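Local atomic coordinates of DTDP-4-dehydrorhamnose reductase, rfbD ortholog (Clostridium acetobutylicum, PDB entry 1VL0), a protein that probably catalyses the reduction of dTDP-6-deoxy-L-lyxo-4-hexulose to dTDP-L-rhamnose, and binds NADH in this crystal form. Residues Glu210-Lys221 with Asn265-Thr276. Sequence-based numbering, arbitrary orientation.
Sequences EKNYGTFHCTCK and NYMLELTTGDIT
Asn265 and Thr219 show how one buried carboxamide can tie the start of helix 266-270 to the chain just after strand 214-217. Asn265 OD1 accepts from Thr219 N at 3.1 Å on a lone pair, while its ND2 returns a bond to Thr219 O at 3.0 Å, with that oxygen lying 31° out of the Asn265 amide plane. With both ends engaged, the amide can hardly flip. ND2 also donates to Asp274 OD1, which closes an Asx turn by taking Thr276 N and receives Thr276 OG1, three donors on one oxygen. Further in, the Phe216 ring, swung beside its backbone N (chi1 -61°), crosses Met267 (a selenomethionine) at about a right angle, its CD2 3.5 Å from Met267 CB, and Leu268 CD2 approaches obliquely from the other side of the ring. A water accepts from Leu268 N and donates to His217 O. Strand 214-217, whose axis makes 107° with that of helix 266-270, pairs in parallel with strand 155-164 in the Rossmann-type sheet of this extended short-chain dehydrogenase/reductase family; Ile92 of the second subunit packs on Met267. The side of Lys221 and Asp274, both partly exposed, is looser: Lys221, bent at its last torsion, brings NZ 2.9 Å from Asp274 O and 3.2 Å from Asp274 OD2, a salt bridge beside a hydrogen bond from above the carbonyl plane. At the other end, partly exposed Thr271 and Thr272 meet buried Glu210 and Asn212: Thr272 OG1 donates to Glu210 OE1 at 2.6 Å, and Asn212 ND2 reaches Thr271 OG1 in its amide plane, leaving Asn212 OD1 to Lys95 of the second subunit.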
loop_
_atom_site.group_PDB
_atom_site.type_symbol
_atom_site.label_atom_id
_atom_site.label_comp_id
_atom_site.label_asym_id
_atom_site.label_seq_id
_atom_site.Cartn_x
_atom_site.Cartn_y
_atom_site.Cartn_z
ATOM N N GLU A 210 5.782 22.550 6.261
ATOM C CA GLU A 210 6.574 21.691 7.146
ATOM C C GLU A 210 7.185 20.465 6.467
ATOM O O GLU A 210 8.017 19.779 7.067
ATOM C CB GLU A 210 5.671 21.185 8.302
ATOM C CG GLU A 210 5.143 22.326 9.164
ATOM C CD GLU A 210 4.050 21.938 10.118
ATOM O OE1 GLU A 210 3.449 20.839 9.990
ATOM O OE2 GLU A 210 3.774 22.781 10.996
ATOM N N LYS A 211 6.723 20.167 5.260
ATOM C CA LYS A 211 6.912 18.847 4.609
ATOM C C LYS A 211 6.499 17.673 5.505
ATOM O O LYS A 211 7.208 16.679 5.641
ATOM C CB LYS A 211 8.328 18.739 4.086
ATOM C CG LYS A 211 8.541 19.717 2.929
ATOM C CD LYS A 211 9.743 19.350 2.109
ATOM C CE LYS A 211 10.185 20.478 1.181
ATOM N NZ LYS A 211 9.168 20.857 0.186
ATOM N N ASN A 212 5.316 17.838 6.108
ATOM C CA ASN A 212 4.736 16.908 7.084
ATOM C C ASN A 212 3.824 15.993 6.277
ATOM O O ASN A 212 2.644 16.172 6.207
ATOM C CB ASN A 212 3.988 17.706 8.128
ATOM C CG ASN A 212 3.604 16.879 9.369
ATOM O OD1 ASN A 212 3.969 15.686 9.522
ATOM N ND2 ASN A 212 2.845 17.521 10.253
ATOM N N TYR A 213 4.439 15.026 5.598
ATOM C CA TYR A 213 3.742 14.177 4.630
ATOM C C TYR A 213 2.893 13.161 5.347
ATOM O O TYR A 213 3.155 12.814 6.511
ATOM C CB TYR A 213 4.743 13.441 3.753
ATOM C CG TYR A 213 5.571 14.333 2.884
ATOM C CD1 TYR A 213 5.027 14.960 1.807
ATOM C CD2 TYR A 213 6.910 14.506 3.116
ATOM C CE1 TYR A 213 5.826 15.795 0.983
ATOM C CE2 TYR A 213 7.720 15.349 2.268
ATOM C CZ TYR A 213 7.146 15.978 1.225
ATOM O OH TYR A 213 7.887 16.809 0.361
ATOM N N GLY A 214 1.892 12.657 4.648
ATOM C CA GLY A 214 1.064 11.611 5.200
ATOM C C GLY A 214 -0.407 11.892 5.038
ATOM O O GLY A 214 -0.806 12.735 4.259
ATOM N N THR A 215 -1.201 11.190 5.823
ATOM C CA THR A 215 -2.623 11.329 5.815
ATOM C C THR A 215 -3.099 12.037 7.072
ATOM O O THR A 215 -2.776 11.603 8.175
ATOM C CB THR A 215 -3.266 9.932 5.686
ATOM O OG1 THR A 215 -2.894 9.360 4.410
ATOM C CG2 THR A 215 -4.796 9.989 5.682
ATOM N N PHE A 216 -3.886 13.099 6.878
ATOM C CA PHE A 216 -4.402 13.917 7.978
ATOM C C PHE A 216 -5.912 14.039 7.896
ATOM O O PHE A 216 -6.432 14.288 6.844
ATOM C CB PHE A 216 -3.828 15.334 7.928
ATOM C CG PHE A 216 -2.324 15.367 8.052
ATOM C CD1 PHE A 216 -1.523 15.118 6.944
ATOM C CD2 PHE A 216 -1.719 15.556 9.289
ATOM C CE1 PHE A 216 -0.049 15.131 7.064
ATOM C CE2 PHE A 216 -0.305 15.557 9.399
ATOM C CZ PHE A 216 0.496 15.314 8.308
ATOM N N HIS A 217 -6.571 13.969 9.032
ATOM C CA HIS A 217 -7.930 14.476 9.202
ATOM C C HIS A 217 -7.898 15.958 9.542
ATOM O O HIS A 217 -7.044 16.438 10.292
ATOM C CB HIS A 217 -8.616 13.709 10.340
ATOM C CG HIS A 217 -8.901 12.286 10.006
ATOM N ND1 HIS A 217 -9.369 11.374 10.937
ATOM C CD2 HIS A 217 -8.734 11.600 8.849
ATOM C CE1 HIS A 217 -9.540 10.209 10.336
ATOM N NE2 HIS A 217 -9.146 10.312 9.083
ATOM N N CYS A 218 -8.810 16.713 8.930
ATOM C CA CYS A 218 -8.911 18.146 9.152
ATOM C C CYS A 218 -10.354 18.611 9.089
ATOM O O CYS A 218 -10.841 19.029 8.020
ATOM C CB CYS A 218 -8.082 18.920 8.128
ATOM S SG CYS A 218 -8.101 20.655 8.593
ATOM N N THR A 219 -11.046 18.465 10.227
ATOM C CA THR A 219 -12.269 19.163 10.488
ATOM C C THR A 219 -12.072 20.130 11.699
ATOM O O THR A 219 -11.100 20.039 12.468
ATOM C CB THR A 219 -13.427 18.183 10.767
ATOM O OG1 THR A 219 -13.123 17.357 11.903
ATOM C CG2 THR A 219 -13.606 17.231 9.620
ATOM N N CYS A 220 -13.042 21.031 11.865
ATOM C CA CYS A 220 -13.026 21.929 12.993
ATOM C C CYS A 220 -13.172 21.144 14.308
ATOM O O CYS A 220 -13.554 19.967 14.317
ATOM C CB CYS A 220 -14.087 23.055 12.818
ATOM S SG CYS A 220 -13.598 24.429 11.662
ATOM N N LYS A 221 -12.817 21.771 15.427
ATOM C CA LYS A 221 -12.939 21.094 16.729
ATOM C C LYS A 221 -14.378 20.971 17.151
ATOM O O LYS A 221 -15.216 21.801 16.778
ATOM C CB LYS A 221 -12.158 21.830 17.800
ATOM C CG LYS A 221 -10.684 21.952 17.557
ATOM C CD LYS A 221 -10.076 22.697 18.750
ATOM C CE LYS A 221 -8.726 23.315 18.527
ATOM N NZ LYS A 221 -7.853 22.384 18.011
ATOM N N ASN A 265 -8.642 14.968 14.558
ATOM C CA ASN A 265 -7.486 15.490 13.892
ATOM C C ASN A 265 -6.240 15.001 14.631
ATOM O O ASN A 265 -5.372 15.810 15.074
ATOM C CB ASN A 265 -7.483 17.032 13.878
ATOM C CG ASN A 265 -8.522 17.676 12.948
ATOM O OD1 ASN A 265 -9.469 17.069 12.449
ATOM N ND2 ASN A 265 -8.363 18.945 12.768
ATOM N N TYR A 266 -6.076 13.679 14.672
ATOM C CA TYR A 266 -5.041 13.000 15.503
ATOM C C TYR A 266 -3.617 13.212 15.009
ATOM O O TYR A 266 -2.695 13.474 15.765
ATOM C CB TYR A 266 -5.374 11.529 15.573
ATOM C CG TYR A 266 -4.750 10.766 16.708
ATOM C CD1 TYR A 266 -4.568 11.318 17.953
ATOM C CD2 TYR A 266 -4.342 9.443 16.514
ATOM C CE1 TYR A 266 -3.977 10.569 18.992
ATOM C CE2 TYR A 266 -3.767 8.715 17.493
ATOM C CZ TYR A 266 -3.593 9.278 18.751
ATOM O OH TYR A 266 -3.024 8.488 19.726
HETATM N N MSE A 267 -3.434 13.168 13.712
HETATM C CA MSE A 267 -2.076 13.377 13.163
HETATM C C MSE A 267 -1.580 14.769 13.393
HETATM O O MSE A 267 -0.372 14.988 13.601
HETATM C CB MSE A 267 -2.059 13.057 11.668
HETATM C CG MSE A 267 -2.068 11.569 11.399
HETATM SE SE MSE A 267 -0.253 10.829 11.688
HETATM C CE MSE A 267 0.704 11.762 10.264
ATOM N N LEU A 268 -2.480 15.740 13.333
ATOM C CA LEU A 268 -2.114 17.103 13.722
ATOM C C LEU A 268 -1.726 17.210 15.188
ATOM O O LEU A 268 -0.674 17.785 15.529
ATOM C CB LEU A 268 -3.225 18.075 13.375
ATOM C CG LEU A 268 -3.368 18.397 11.885
ATOM C CD1 LEU A 268 -4.593 19.293 11.677
ATOM C CD2 LEU A 268 -2.118 19.068 11.300
ATOM N N GLU A 269 -2.541 16.613 16.049
ATOM C CA GLU A 269 -2.262 16.560 17.486
ATOM C C GLU A 269 -0.928 15.889 17.811
ATOM O O GLU A 269 -0.208 16.317 18.687
ATOM C CB GLU A 269 -3.368 15.800 18.203
ATOM C CG GLU A 269 -4.719 16.493 18.226
ATOM C CD GLU A 269 -5.838 15.583 18.822
ATOM O OE1 GLU A 269 -5.544 14.489 19.291
ATOM O OE2 GLU A 269 -7.027 15.963 18.817
ATOM N N LEU A 270 -0.608 14.823 17.090
ATOM C CA LEU A 270 0.606 14.062 17.334
ATOM C C LEU A 270 1.852 14.688 16.697
ATOM O O LEU A 270 2.950 14.217 16.969
ATOM C CB LEU A 270 0.458 12.646 16.767
ATOM C CG LEU A 270 -0.563 11.657 17.335
ATOM C CD1 LEU A 270 -0.564 10.423 16.452
ATOM C CD2 LEU A 270 -0.235 11.317 18.755
ATOM N N THR A 271 1.682 15.665 15.807
ATOM C CA THR A 271 2.805 16.257 15.091
ATOM C C THR A 271 2.948 17.737 15.402
ATOM O O THR A 271 3.412 18.067 16.490
ATOM C CB THR A 271 2.768 15.960 13.586
ATOM O OG1 THR A 271 1.569 16.433 13.002
ATOM C CG2 THR A 271 2.719 14.422 13.293
ATOM N N THR A 272 2.511 18.640 14.519
ATOM C CA THR A 272 2.793 20.055 14.687
ATOM C C THR A 272 1.610 20.878 15.155
ATOM O O THR A 272 1.674 22.092 15.114
ATOM C CB THR A 272 3.323 20.642 13.369
ATOM O OG1 THR A 272 2.456 20.247 12.301
ATOM C CG2 THR A 272 4.692 20.035 13.004
ATOM N N GLY A 273 0.525 20.229 15.561
ATOM C CA GLY A 273 -0.549 20.908 16.249
ATOM C C GLY A 273 -1.860 21.086 15.494
ATOM O O GLY A 273 -1.881 21.481 14.333
ATOM N N ASP A 274 -2.960 20.769 16.169
ATOM C CA ASP A 274 -4.298 20.967 15.624
ATOM C C ASP A 274 -4.711 22.445 15.696
ATOM O O ASP A 274 -5.311 22.902 16.666
ATOM C CB ASP A 274 -5.331 20.108 16.334
ATOM C CG ASP A 274 -6.726 20.241 15.693
ATOM O OD1 ASP A 274 -6.800 20.878 14.594
ATOM O OD2 ASP A 274 -7.774 19.729 16.164
ATOM N N ILE A 275 -4.391 23.185 14.648
ATOM C CA ILE A 275 -4.696 24.598 14.581
ATOM C C ILE A 275 -6.113 24.941 14.197
ATOM O O ILE A 275 -6.420 26.096 14.072
ATOM C CB ILE A 275 -3.712 25.293 13.627
ATOM C CG1 ILE A 275 -3.802 24.734 12.193
ATOM C CG2 ILE A 275 -2.285 25.157 14.169
ATOM C CD1 ILE A 275 -3.275 25.686 11.159
ATOM N N THR A 276 -6.990 23.961 13.972
ATOM C CA THR A 276 -8.379 24.281 13.651
ATOM C C THR A 276 -9.069 24.885 14.863
ATOM O O THR A 276 -8.645 24.707 15.987
ATOM C CB THR A 276 -9.206 23.078 13.173
ATOM O OG1 THR A 276 -9.208 22.032 14.167
ATOM C CG2 THR A 276 -8.611 22.469 11.945
HETATM O O HOH W 1 -4.998 15.338 11.740
#